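Local coordinates for LPXTG cell wall surface protein (Streptococcus gordonii, PDB 4IGB) that is a cell-wall-anchored surface protein that probably serves as an adhesin, represented here by its N-terminal N1 and N2 domains, at residues A301-K306 with T395-K400; S142-S147 with V155-A160; V220-M225 with I326-S331. All blocks are in the same frame, centred on the assembly; numbering follows the deposited sequence.

How the contacts relate
The three contacts are spread along an elongated chain and none touches another. Contact 2 lies in the N-terminal domain and contact 1 in the N2 domain, on opposite sides of the chain's centre with their own centres about 62 Å apart; contact 3 joins the two domains and sits nearest the middle, its centre about 12 Å from that of the chain. Contacts 1 and 3 are buried, contact 2 only partly so. Burial does not sort their chemistry. Contact 3, at the domain junction, rests on apolar side chains with no hydrogen bond across it; contacts 1 and 2, inside domains, each add one hydrogen bond, from a threonine hydroxyl and an indole N-H respectively.

Contact 1 of 3, residues A301-K306 with T395-K400; sequences AEIPAK and TATNKK
At one end of the beta-rich N2 domain, a member of the adhesin clan, the chain leaving strand 295-304 meets the end of strand 389-397 through I303, K306 and T397. The two strands are not direct partners in the sheet: strand 310-317 pairs with both, and the contact closes over the turn that leads into it. That turn includes an inverse gamma turn centred on A305, with a weak bond from K306 N to P304 O.

T397 does most of the work, using both branches of its side chain. With chi1 at 59° its hydroxyl sits between the backbone N and the carbonyl carbon, and from there OG1 donates to K306 O at 2.6 Å. The hydroxyl approaches in the carbonyl plane, on a lone pair, with a C=O...O angle of 145°. OG1 is also bonded to the backbone N of Q309, so one buried hydroxyl ties together two points of the turn. The CB of K306 points away from T397, and the residue contributes through its carbonyl, while its NZ makes a weak hydrogen bond to E434 O. Just past T397, N398 OD1 accepts from K400 N at 2.8 Å, forming an Asx turn as the strand ends. On the apolar side, the methyls of I303 and T397 meet tip to tip, CD1 of I303 lying a tight 3.4 Å from CG2 of T397.

Contact 2 of 3, residues S142-S147 with V155-A160; sequences SELWES and VPYVDA
L144 and W145 approach Y157 from a loop without regular structure, 142-147, which joins the neighbouring antiparallel strands 135-142 and 149-153 of a sheet in the N-terminal domain; segment 155-160 carries the short strand 157-158. The loop bends at once through an ST turn in which S142 OG accepts from L144 N at 3.2 Å. No backbone hydrogen bond links the segments; side chains tie the loop to the small two-stranded sheet.

With CG anti to the carbonyl carbon (chi1 -71°), Y157 runs its ring toward the loop, and its hydroxyl receives the indole N-H: W145 NE1 to Y157 OH is 2.9 Å. The oxygen lies 14° out of the indole plane, at the ring edge, but the bond is bent, with an N-H...O angle of 137°. E151 is hydrogen-bonded through OE2 to Y157 OH and more weakly through OE1 to W145 NE1. L144 serves both rings. Its CB rests over the centre of one indole face, 3.7 Å above the plane, while CD1 reaches Y157 CE1 at 3.9 Å.

M69 of strand 68-75 touches both L144 and Y157, L52 of strand 47-53 packs on Y157, and W145 meets Y57 of strand 56-57, the antiparallel partner of strand 157-158.

Contact 3 of 3, residues V220-M225 with I326-S331; sequences VNLRLM and ILAAPS
L222 and L327 lie alongside each other, running opposite ways, with the end of L222 beside the base of L327: L222 CD2 is 4.1 Å from L327 CB. The same methyl touches the next residue of the loop, with L222 CD2 4.2 Å from A328 CB, and thus bridges two neighbouring side chains. Carrying CG anti to the backbone N (chi1 177°) extends L222 from its strand toward the loop. L224, two residues on and on the same side of the strand, meets L327 differently. Their CB atoms are 4.5 Å apart, and L224 CD2 passes 3.6 Å from L327 O, a methyl set against a backbone carbonyl.

This is a junction between domains: strand 220-226, the middle strand of a five-stranded mixed sheet in the N-terminal domain, faces a loop of the N2 domain between strands 310-317 and 333-338. N221 and L222 form a classic beta bulge opposite R263, where the chain turns a corner before the two leucines. L327 also packs on A261 and R263 of strand 261-264, and A328 on I17 of strand 14-19, the two strands bordering 220-226. The backbone N of L327 is bonded to the carboxylate of E288 through OE1.

Contact 1 of 3, residues A301-K306 with T395-K400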
loop_
_atom_site.group_PDB
_atom_site.type_symbol
_atom_site.label_atom_id
_atom_site.label_comp_id
_atom_site.label_asym_id
_atom_site.label_seq_id
_atom_site.Cartn_x
_atom_site.Cartn_y
_atom_site.Cartn_z
ATOM N N ALA B 301 37.927 3.693 -2.091
ATOM C CA ALA B 301 37.452 2.328 -2.295
ATOM C C ALA B 301 38.229 1.344 -1.438
ATOM O O ALA B 301 37.772 0.233 -1.177
ATOM C CB ALA B 301 37.566 1.944 -3.760
ATOM N N GLU B 302 39.413 1.758 -1.007
ATOM C CA GLU B 302 40.281 0.885 -0.242
ATOM C C GLU B 302 41.219 1.711 0.616
ATOM O O GLU B 302 41.587 2.826 0.261
ATOM C CB GLU B 302 41.067 -0.054 -1.173
ATOM C CG GLU B 302 42.396 0.494 -1.692
ATOM C CD GLU B 302 42.261 1.467 -2.869
ATOM O OE1 GLU B 302 41.158 2.025 -3.087
ATOM O OE2 GLU B 302 43.275 1.670 -3.578
ATOM N N ILE B 303 41.582 1.163 1.763
ATOM C CA ILE B 303 42.512 1.815 2.665
ATOM C C ILE B 303 43.390 0.764 3.324
ATOM O O ILE B 303 43.010 -0.410 3.403
ATOM C CB ILE B 303 41.779 2.545 3.796
ATOM C CG1 ILE B 303 40.833 1.570 4.497
ATOM C CG2 ILE B 303 41.024 3.746 3.271
ATOM C CD1 ILE B 303 40.366 2.029 5.846
ATOM N N PRO B 304 44.575 1.179 3.795
ATOM C CA PRO B 304 45.350 0.339 4.706
ATOM C C PRO B 304 44.561 0.109 5.986
ATOM O O PRO B 304 43.875 1.012 6.471
ATOM C CB PRO B 304 46.584 1.195 5.010
ATOM C CG PRO B 304 46.190 2.597 4.656
ATOM C CD PRO B 304 45.260 2.448 3.496
ATOM N N ALA B 305 44.662 -1.099 6.522
ATOM C CA ALA B 305 43.971 -1.461 7.748
ATOM C C ALA B 305 44.657 -0.822 8.946
ATOM O O ALA B 305 45.130 -1.520 9.847
ATOM C CB ALA B 305 43.935 -2.979 7.900
ATOM N N LYS B 306 44.708 0.507 8.950
ATOM C CA LYS B 306 45.369 1.249 10.015
ATOM C C LYS B 306 44.471 2.322 10.602
ATOM O O LYS B 306 43.598 2.842 9.927
ATOM C CB LYS B 306 46.654 1.910 9.495
ATOM C CG LYS B 306 47.855 0.985 9.406
ATOM C CD LYS B 306 48.410 0.919 7.993
ATOM C CE LYS B 306 49.835 0.380 7.989
ATOM N NZ LYS B 306 49.962 -0.868 8.802
ATOM N N THR B 395 34.466 10.636 8.181
ATOM C CA THR B 395 34.845 9.731 9.263
ATOM C C THR B 395 36.320 9.366 9.123
ATOM O O THR B 395 36.967 9.711 8.125
ATOM C CB THR B 395 34.029 8.418 9.245
ATOM O OG1 THR B 395 34.448 7.610 8.143
ATOM C CG2 THR B 395 32.545 8.692 9.129
ATOM N N ALA B 396 36.852 8.660 10.120
ATOM C CA ALA B 396 38.198 8.101 10.015
ATOM C C ALA B 396 38.302 6.818 10.834
ATOM O O ALA B 396 37.752 6.729 11.917
ATOM C CB ALA B 396 39.247 9.122 10.455
ATOM N N THR B 397 38.998 5.823 10.300
ATOM C CA THR B 397 39.190 4.574 11.017
ATOM C C THR B 397 39.804 4.836 12.389
ATOM O O THR B 397 40.524 5.820 12.578
ATOM C CB THR B 397 40.083 3.615 10.229
ATOM O OG1 THR B 397 41.361 4.231 10.002
ATOM C CG2 THR B 397 39.440 3.297 8.892
ATOM N N ASN B 398 39.478 3.974 13.350
ATOM C CA ASN B 398 40.063 4.042 14.688
ATOM C C ASN B 398 40.937 2.815 14.925
ATOM O O ASN B 398 41.171 2.029 14.009
ATOM C CB ASN B 398 38.979 4.155 15.759
ATOM C CG ASN B 398 37.998 3.003 15.709
ATOM O OD1 ASN B 398 38.394 1.846 15.588
ATOM N ND2 ASN B 398 36.708 3.319 15.765
ATOM N N LYS B 399 41.424 2.655 16.146
ATOM C CA LYS B 399 42.318 1.543 16.458
ATOM C C LYS B 399 41.710 0.180 16.126
ATOM O O LYS B 399 42.426 -0.747 15.739
ATOM C CB LYS B 399 42.745 1.599 17.925
ATOM C CG LYS B 399 43.870 2.576 18.188
ATOM C CD LYS B 399 45.141 2.100 17.514
ATOM C CE LYS B 399 46.177 3.213 17.410
ATOM N NZ LYS B 399 46.390 3.923 18.703
ATOM N N LYS B 400 40.390 0.063 16.257
ATOM C CA LYS B 400 39.728 -1.229 16.078
ATOM C C LYS B 400 39.813 -1.767 14.662
ATOM O O LYS B 400 39.532 -2.944 14.429
ATOM C CB LYS B 400 38.266 -1.163 16.494
ATOM C CG LYS B 400 38.028 -0.558 17.850
ATOM C CD LYS B 400 36.602 -0.842 18.299
ATOM C CE LYS B 400 36.046 0.315 19.101
ATOM N NZ LYS B 400 34.756 -0.044 19.746
#

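Contact 2 of 3, residues S142-S147 with V155-A160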
loop_
_atom_site.group_PDB
_atom_site.type_symbol
_atom_site.label_atom_id
_atom_site.label_comp_id
_atom_site.label_asym_id
_atom_site.label_seq_id
_atom_site.Cartn_x
_atom_site.Cartn_y
_atom_site.Cartn_z
ATOM N N SER B 142 -9.096 -9.877 -12.693
ATOM C CA SER B 142 -9.104 -9.630 -14.129
ATOM C C SER B 142 -8.638 -8.225 -14.399
ATOM O O SER B 142 -8.504 -7.409 -13.485
ATOM C CB SER B 142 -10.516 -9.740 -14.688
ATOM O OG SER B 142 -11.227 -8.546 -14.406
ATOM N N GLU B 143 -8.420 -7.923 -15.672
ATOM C CA GLU B 143 -8.154 -6.546 -16.031
ATOM C C GLU B 143 -9.264 -5.974 -16.902
ATOM O O GLU B 143 -9.017 -5.127 -17.743
ATOM C CB GLU B 143 -6.762 -6.399 -16.654
ATOM C CG GLU B 143 -5.648 -6.695 -15.653
ATOM C CD GLU B 143 -4.254 -6.640 -16.259
ATOM O OE1 GLU B 143 -3.404 -5.916 -15.721
ATOM O OE2 GLU B 143 -3.997 -7.339 -17.258
ATOM N N LEU B 144 -10.496 -6.430 -16.686
ATOM C CA LEU B 144 -11.638 -5.872 -17.418
ATOM C C LEU B 144 -11.785 -4.367 -17.196
ATOM O O LEU B 144 -12.184 -3.645 -18.106
ATOM C CB LEU B 144 -12.963 -6.515 -17.000
ATOM C CG LEU B 144 -13.273 -7.996 -17.183
ATOM C CD1 LEU B 144 -14.788 -8.175 -17.209
ATOM C CD2 LEU B 144 -12.623 -8.551 -18.441
ATOM N N TRP B 145 -11.493 -3.912 -15.978
ATOM C CA TRP B 145 -11.811 -2.553 -15.552
ATOM C C TRP B 145 -10.562 -1.690 -15.404
ATOM O O TRP B 145 -10.518 -0.568 -15.903
ATOM C CB TRP B 145 -12.593 -2.595 -14.237
ATOM C CG TRP B 145 -13.696 -3.602 -14.284
ATOM C CD1 TRP B 145 -13.850 -4.697 -13.481
ATOM C CD2 TRP B 145 -14.792 -3.622 -15.203
ATOM N NE1 TRP B 145 -14.984 -5.393 -13.840
ATOM C CE2 TRP B 145 -15.579 -4.752 -14.897
ATOM C CE3 TRP B 145 -15.186 -2.792 -16.258
ATOM C CZ2 TRP B 145 -16.740 -5.072 -15.603
ATOM C CZ3 TRP B 145 -16.342 -3.116 -16.966
ATOM C CH2 TRP B 145 -17.101 -4.246 -16.634
ATOM N N GLU B 146 -9.563 -2.220 -14.703
ATOM C CA GLU B 146 -8.264 -1.573 -14.567
ATOM C C GLU B 146 -7.192 -2.631 -14.742
ATOM O O GLU B 146 -7.460 -3.827 -14.596
ATOM C CB GLU B 146 -8.055 -1.005 -13.161
ATOM C CG GLU B 146 -9.166 -0.175 -12.577
ATOM C CD GLU B 146 -8.863 0.228 -11.135
ATOM O OE1 GLU B 146 -7.744 -0.064 -10.645
ATOM O OE2 GLU B 146 -9.745 0.829 -10.491
ATOM N N SER B 147 -5.977 -2.174 -15.018
ATOM C CA SER B 147 -4.804 -3.030 -15.008
ATOM C C SER B 147 -4.497 -3.491 -13.580
ATOM O O SER B 147 -4.745 -2.772 -12.614
ATOM C CB SER B 147 -3.594 -2.266 -15.560
ATOM O OG SER B 147 -3.732 -2.014 -16.949
ATOM N N VAL B 155 -21.742 -8.964 -7.949
ATOM C CA VAL B 155 -22.237 -8.988 -9.310
ATOM C C VAL B 155 -21.626 -10.180 -10.037
ATOM O O VAL B 155 -20.415 -10.221 -10.248
ATOM C CB VAL B 155 -21.858 -7.711 -10.066
ATOM C CG1 VAL B 155 -22.485 -7.736 -11.438
ATOM C CG2 VAL B 155 -22.311 -6.478 -9.286
ATOM N N PRO B 156 -22.457 -11.151 -10.432
ATOM C CA PRO B 156 -21.923 -12.321 -11.130
ATOM C C PRO B 156 -21.154 -11.970 -12.402
ATOM O O PRO B 156 -21.441 -10.983 -13.101
ATOM C CB PRO B 156 -23.184 -13.104 -11.518
ATOM C CG PRO B 156 -24.235 -12.618 -10.597
ATOM C CD PRO B 156 -23.927 -11.194 -10.339
ATOM N N TYR B 157 -20.157 -12.795 -12.687
ATOM C CA TYR B 157 -19.601 -12.893 -14.024
ATOM C C TYR B 157 -19.874 -14.312 -14.459
ATOM O O TYR B 157 -19.651 -15.244 -13.698
ATOM C CB TYR B 157 -18.104 -12.598 -14.014
ATOM C CG TYR B 157 -17.826 -11.147 -13.748
ATOM C CD1 TYR B 157 -17.840 -10.224 -14.787
ATOM C CD2 TYR B 157 -17.591 -10.688 -12.456
ATOM C CE1 TYR B 157 -17.610 -8.892 -14.556
ATOM C CE2 TYR B 157 -17.350 -9.353 -12.213
ATOM C CZ TYR B 157 -17.365 -8.455 -13.272
ATOM O OH TYR B 157 -17.127 -7.114 -13.061
ATOM N N VAL B 158 -20.379 -14.481 -15.672
ATOM C CA VAL B 158 -20.819 -15.795 -16.098
ATOM C C VAL B 158 -20.494 -16.083 -17.560
ATOM O O VAL B 158 -20.233 -15.174 -18.358
ATOM C CB VAL B 158 -22.350 -15.982 -15.880
ATOM C CG1 VAL B 158 -22.735 -15.679 -14.437
ATOM C CG2 VAL B 158 -23.141 -15.097 -16.839
ATOM N N ASP B 159 -20.489 -17.369 -17.884
ATOM C CA ASP B 159 -20.563 -17.824 -19.262
ATOM C C ASP B 159 -21.503 -19.020 -19.316
ATOM O O ASP B 159 -22.081 -19.404 -18.295
ATOM C CB ASP B 159 -19.179 -18.133 -19.845
ATOM C CG ASP B 159 -18.490 -19.295 -19.162
ATOM O OD1 ASP B 159 -19.130 -20.008 -18.360
ATOM O OD2 ASP B 159 -17.292 -19.505 -19.447
ATOM N N ALA B 160 -21.663 -19.599 -20.501
ATOM C CA ALA B 160 -22.638 -20.665 -20.710
ATOM C C ALA B 160 -22.426 -21.844 -19.769
ATOM O O ALA B 160 -23.379 -22.488 -19.348
ATOM C CB ALA B 160 -22.601 -21.131 -22.157
#

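Contact 3 of 3, residues V220-M225 with I326-S331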
loop_
_atom_site.group_PDB
_atom_site.type_symbol
_atom_site.label_atom_id
_atom_site.label_comp_id
_atom_site.label_asym_id
_atom_site.label_seq_id
_atom_site.Cartn_x
_atom_site.Cartn_y
_atom_site.Cartn_z
ATOM N N VAL B 220 -3.661 3.095 10.271
ATOM C CA VAL B 220 -3.411 3.958 9.132
ATOM C C VAL B 220 -2.627 5.204 9.546
ATOM O O VAL B 220 -2.930 5.848 10.569
ATOM C CB VAL B 220 -4.733 4.310 8.396
ATOM C CG1 VAL B 220 -4.508 5.360 7.337
ATOM C CG2 VAL B 220 -5.303 3.064 7.769
ATOM N N ASN B 221 -1.614 5.517 8.748
ATOM C CA ASN B 221 -0.769 6.681 8.965
ATOM C C ASN B 221 -1.333 7.931 8.289
ATOM O O ASN B 221 -1.336 9.007 8.882
ATOM C CB ASN B 221 0.645 6.412 8.444
ATOM C CG ASN B 221 1.576 7.617 8.620
ATOM O OD1 ASN B 221 1.723 8.427 7.717
ATOM N ND2 ASN B 221 2.193 7.732 9.777
ATOM N N LEU B 222 -1.829 7.786 7.061
ATOM C CA LEU B 222 -2.313 8.949 6.314
ATOM C C LEU B 222 -3.522 8.643 5.439
ATOM O O LEU B 222 -3.518 7.683 4.648
ATOM C CB LEU B 222 -1.169 9.543 5.484
ATOM C CG LEU B 222 -1.420 10.732 4.541
ATOM C CD1 LEU B 222 -2.162 11.834 5.244
ATOM C CD2 LEU B 222 -0.108 11.283 4.014
ATOM N N ARG B 223 -4.560 9.460 5.576
ATOM C CA ARG B 223 -5.742 9.337 4.733
ATOM C C ARG B 223 -5.952 10.597 3.907
ATOM O O ARG B 223 -6.192 11.683 4.448
ATOM C CB ARG B 223 -6.995 9.055 5.555
ATOM C CG ARG B 223 -8.237 8.869 4.692
ATOM C CD ARG B 223 -9.380 9.760 5.144
ATOM N NE ARG B 223 -9.106 11.171 4.898
ATOM C CZ ARG B 223 -9.921 12.159 5.258
ATOM N NH1 ARG B 223 -11.055 11.891 5.888
ATOM N NH2 ARG B 223 -9.604 13.416 4.984
ATOM N N LEU B 224 -5.854 10.460 2.593
ATOM C CA LEU B 224 -6.001 11.613 1.725
ATOM C C LEU B 224 -7.356 11.615 1.035
ATOM O O LEU B 224 -7.780 10.601 0.504
ATOM C CB LEU B 224 -4.897 11.635 0.672
ATOM C CG LEU B 224 -5.130 12.699 -0.413
ATOM C CD1 LEU B 224 -4.802 14.081 0.137
ATOM C CD2 LEU B 224 -4.306 12.410 -1.656
ATOM N N MET B 225 -8.028 12.760 1.059
ATOM C CA MET B 225 -9.218 12.988 0.250
ATOM C C MET B 225 -9.026 14.231 -0.589
ATOM O O MET B 225 -8.260 15.119 -0.239
ATOM C CB MET B 225 -10.442 13.231 1.112
ATOM C CG MET B 225 -11.076 12.015 1.706
ATOM S SD MET B 225 -12.539 12.527 2.603
ATOM C CE MET B 225 -13.191 10.920 3.104
ATOM N N ILE B 326 4.340 10.925 -3.346
ATOM C CA ILE B 326 3.770 10.617 -2.030
ATOM C C ILE B 326 2.431 11.340 -1.895
ATOM O O ILE B 326 2.190 12.342 -2.583
ATOM C CB ILE B 326 4.706 11.044 -0.879
ATOM C CG1 ILE B 326 5.087 12.523 -1.031
ATOM C CG2 ILE B 326 5.969 10.169 -0.865
ATOM C CD1 ILE B 326 5.938 13.075 0.101
ATOM N N LEU B 327 1.570 10.843 -1.007
ATOM C CA LEU B 327 0.181 11.293 -0.948
ATOM C C LEU B 327 0.021 12.756 -0.548
ATOM O O LEU B 327 -0.961 13.402 -0.927
ATOM C CB LEU B 327 -0.630 10.422 0.011
ATOM C CG LEU B 327 -0.765 8.947 -0.359
ATOM C CD1 LEU B 327 -1.510 8.222 0.739
ATOM C CD2 LEU B 327 -1.481 8.785 -1.694
ATOM N N ALA B 328 0.965 13.270 0.236
ATOM C CA ALA B 328 0.889 14.654 0.701
ATOM C C ALA B 328 2.222 15.107 1.252
ATOM O O ALA B 328 3.125 14.291 1.473
ATOM C CB ALA B 328 -0.188 14.806 1.752
ATOM N N ALA B 329 2.332 16.411 1.485
ATOM C CA ALA B 329 3.563 16.991 1.980
ATOM C C ALA B 329 3.973 16.301 3.271
ATOM O O ALA B 329 3.142 16.031 4.129
ATOM C CB ALA B 329 3.400 18.502 2.187
ATOM N N PRO B 330 5.269 16.009 3.409
ATOM C CA PRO B 330 5.754 15.266 4.575
ATOM C C PRO B 330 5.777 16.132 5.819
ATOM O O PRO B 330 5.907 17.353 5.730
ATOM C CB PRO B 330 7.180 14.891 4.180
ATOM C CG PRO B 330 7.600 15.969 3.223
ATOM C CD PRO B 330 6.352 16.365 2.475
ATOM N N SER B 331 5.633 15.489 6.970
ATOM C CA SER B 331 5.771 16.150 8.252
ATOM C C SER B 331 7.209 16.058 8.755
ATOM O O SER B 331 7.640 16.850 9.587
ATOM C CB SER B 331 4.823 15.504 9.264
ATOM O OG SER B 331 3.487 15.609 8.797
#